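Local coordinates for endo-beta-1,4-xylanase Xyn10C (Pseudomonas cellulosa, PDB 1GNY), which cleaves internal linkages of the xylan backbone through its C-terminal catalytic domain, while the family 15 carbohydrate-binding module described here binds xylan and xylooligosaccharides, at residues A[63-68]-A[138-143]. Sequence-based numbering, arbitrary orientation.
Sequences VNVSAE and GTITIK. With NA (sodium ion), chain C.
The hydroxyl oxygen of S66 is gripped by two backbone amides: T139 N donates to S66 OG at 3.0 Å in a nearly straight bond (172°), and the amide of F69 donates to it as well, making S66 the N-cap of helix 67-72. Serine suits the place because its short side chain, with OG between the backbone N and the carbonyl carbon (chi1 77°), reaches both amides. An alanine here would probably leave the T139 and F69 amides without this acceptor and the helix start uncapped. S66 N returns a bond to T139 O (3.1 Å). G138 lies close by, its CA 3.6 Å from E68 CB; a side chain there would run into S66 OG and E68 CB, and the positive phi of G138 also favours glycine. Strands 58-65 and 139-149 continue this pairing as antiparallel neighbours in one sheet of the xylan-binding module. N64 and T141 form a hydrogen-bonded pair, N64 N giving to T141 O at 2.8 Å and T141 N to N64 O. CG of N64 stands anti to its backbone N (chi1 -170°), and OD1 of the amide binds the sodium ion at 2.4 Å, where V65 O, A102 O and a water also bind; its ND2 meets D105. V63, V65, I140 and I142 share the other, buried face, where branched aliphatic chains fit, and I140 CD1 packs against V65 CB at 3.7 Å.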
ATOM      1  N   VAL A  63       0.772   9.048   4.855  1.00 13.48           N
ATOM      2  CA  VAL A  63       1.624   8.238   5.748  1.00 13.77           C
ATOM      3  C   VAL A  63       2.515   9.065   6.653  1.00 15.08           C
ATOM      4  O   VAL A  63       2.727  10.238   6.393  1.00 14.95           O
ATOM      5  CB  VAL A  63       2.523   7.237   4.973  1.00 13.64           C
ATOM      6  CG1 VAL A  63       1.683   6.357   4.069  1.00 14.23           C
ATOM      7  CG2 VAL A  63       3.603   7.969   4.131  1.00 15.87           C
ATOM      8  N   ASN A  64       2.979   8.452   7.733  1.00 15.43           N
ATOM      9  CA  ASN A  64       4.013   9.045   8.581  1.00 16.32           C
ATOM     10  C   ASN A  64       5.092   8.018   8.787  1.00 16.99           C
ATOM     11  O   ASN A  64       4.810   6.859   9.178  1.00 16.30           O
ATOM     12  CB  ASN A  64       3.489   9.532   9.905  1.00 17.57           C
ATOM     13  CG  ASN A  64       4.530  10.368  10.652  1.00 18.25           C
ATOM     14  OD1 ASN A  64       5.414   9.829  11.298  1.00 16.46           O
ATOM     15  ND2 ASN A  64       4.462  11.712  10.494  1.00 21.21           N
ATOM     16  N   VAL A  65       6.330   8.411   8.501  1.00 16.47           N
ATOM     17  CA  VAL A  65       7.480   7.497   8.604  1.00 18.02           C
ATOM     18  C   VAL A  65       8.346   7.837   9.830  1.00 17.13           C
ATOM     19  O   VAL A  65       8.572   9.003  10.118  1.00 16.38           O
ATOM     20  CB  VAL A  65       8.273   7.327   7.275  1.00 19.77           C
ATOM     21  CG1 VAL A  65       7.530   7.907   6.014  1.00 21.78           C
ATOM     22  CG2 VAL A  65       9.710   7.775   7.353  1.00 21.04           C
ATOM     23  N   SER A  66       8.778   6.825  10.573  1.00 16.41           N
ATOM     24  CA  SER A  66       9.579   7.074  11.785  1.00 17.14           C
ATOM     25  C   SER A  66      11.013   7.471  11.439  1.00 16.61           C
ATOM     26  O   SER A  66      11.536   7.212  10.338  1.00 15.79           O
ATOM     27  CB  SER A  66       9.620   5.863  12.732  1.00 18.26           C
ATOM     28  OG  SER A  66      10.502   4.861  12.262  1.00 18.85           O
ATOM     29  N   ALA A  67      11.662   8.082  12.419  1.00 16.97           N
ATOM     30  CA  ALA A  67      13.063   8.514  12.262  1.00 17.32           C
ATOM     31  C   ALA A  67      14.002   7.338  11.935  1.00 16.92           C
ATOM     32  O   ALA A  67      14.888   7.440  11.070  1.00 16.79           O
ATOM     33  CB  ALA A  67      13.522   9.233  13.535  1.00 17.86           C
ATOM     34  N   GLU A  68      13.801   6.212  12.621  1.00 17.01           N
ATOM     35  CA  GLU A  68      14.598   5.017  12.346  1.00 17.46           C
ATOM     36  C   GLU A  68      14.392   4.505  10.911  1.00 16.52           C
ATOM     37  O   GLU A  68      15.333   4.011  10.285  1.00 16.82           O
ATOM     38  CB  GLU A  68      14.274   3.899  13.349  1.00 18.50           C
ATOM     39  CG  GLU A  68      14.928   4.083  14.709  1.00 23.97           C
ATOM     40  CD  GLU A  68      14.450   3.055  15.737  1.00 31.72           C
ATOM     41  OE1 GLU A  68      13.377   2.436  15.552  1.00 36.75           O
ATOM     42  OE2 GLU A  68      15.156   2.845  16.749  1.00 38.33           O
ATOM     43  N   GLY A 138      12.624   0.661  12.021  1.00 14.96           N
ATOM     44  CA  GLY A 138      11.600   1.589  12.466  1.00 14.37           C
ATOM     45  C   GLY A 138      10.179   1.163  12.055  1.00 14.49           C
ATOM     46  O   GLY A 138       9.920   0.003  11.780  1.00 13.81           O
ATOM     47  N   THR A 139       9.300   2.152  12.017  1.00 13.99           N
ATOM     48  CA  THR A 139       7.859   1.933  11.786  1.00 14.11           C
ATOM     49  C   THR A 139       7.320   2.825  10.704  1.00 13.35           C
ATOM     50  O   THR A 139       7.946   3.839  10.325  1.00 11.77           O
ATOM     51  CB  THR A 139       7.033   2.149  13.078  1.00 14.05           C
ATOM     52  OG1 THR A 139       7.114   3.525  13.490  1.00 15.29           O
ATOM     53  CG2 THR A 139       7.579   1.354  14.231  1.00 17.15           C
ATOM     54  N   ILE A 140       6.161   2.404  10.191  1.00 12.08           N
ATOM     55  CA  ILE A 140       5.379   3.150   9.198  1.00 12.34           C
ATOM     56  C   ILE A 140       3.945   3.234   9.703  1.00 12.70           C
ATOM     57  O   ILE A 140       3.409   2.209  10.129  1.00 13.06           O
ATOM     58  CB  ILE A 140       5.398   2.444   7.819  1.00 13.12           C
ATOM     59  CG1 ILE A 140       6.812   2.388   7.209  1.00 12.07           C
ATOM     60  CG2 ILE A 140       4.443   3.140   6.836  1.00 12.68           C
ATOM     61  CD1 ILE A 140       7.478   3.700   6.891  1.00 14.88           C
ATOM     62  N   THR A 141       3.345   4.430   9.659  1.00 12.18           N
ATOM     63  CA  THR A 141       1.929   4.642   9.978  1.00 12.77           C
ATOM     64  C   THR A 141       1.165   5.085   8.734  1.00 13.46           C
ATOM     65  O   THR A 141       1.569   6.034   8.058  1.00 13.18           O
ATOM     66  CB  THR A 141       1.713   5.652  11.125  1.00 13.40           C
ATOM     67  OG1 THR A 141       2.334   5.141  12.327  1.00 13.85           O
ATOM     68  CG2 THR A 141       0.225   5.850  11.419  1.00 13.64           C
ATOM     69  N   ILE A 142       0.085   4.363   8.419  1.00 12.17           N
ATOM     70  CA  ILE A 142      -0.873   4.780   7.360  1.00 12.37           C
ATOM     71  C   ILE A 142      -2.082   5.461   8.029  1.00 11.98           C
ATOM     72  O   ILE A 142      -2.787   4.846   8.827  1.00 12.54           O
ATOM     73  CB  ILE A 142      -1.359   3.606   6.451  1.00 12.39           C
ATOM     74  CG1 ILE A 142      -0.181   2.819   5.908  1.00 14.29           C
ATOM     75  CG2 ILE A 142      -2.217   4.148   5.299  1.00 15.02           C
ATOM     76  CD1 ILE A 142       0.108   1.563   6.661  1.00 14.52           C
ATOM     77  N   LYS A 143      -2.314   6.726   7.699  1.00 12.31           N
ATOM     78  CA  LYS A 143      -3.455   7.506   8.260  1.00 12.79           C
ATOM     79  C   LYS A 143      -4.739   7.343   7.428  1.00 12.75           C
ATOM     80  O   LYS A 143      -5.849   7.326   7.984  1.00 13.63           O
ATOM     81  CB  LYS A 143      -3.084   9.004   8.385  1.00 12.71           C
ATOM     82  CG  LYS A 143      -1.984   9.262   9.364  1.00 13.82           C
ATOM     83  CD  LYS A 143      -1.849  10.725   9.714  1.00 17.01           C
ATOM     84  CE  LYS A 143      -1.189  10.933  11.058  1.00 18.06           C
ATOM     85  NZ  LYS A 143      -1.072  12.397  11.343  1.00 16.85           N
TER
HETATM   86 NA    NA C1244       7.555  10.941  11.618  1.00 34.18          NA
HETATM   87  O   HOH W   1       6.365  13.432  11.934  1.00 31.91           O
HETATM   88  O   HOH W   2      13.930  -0.415  14.443  1.00 32.63           O
HETATM   89  O   HOH W   3       8.109  10.642  13.463  1.00 36.61           O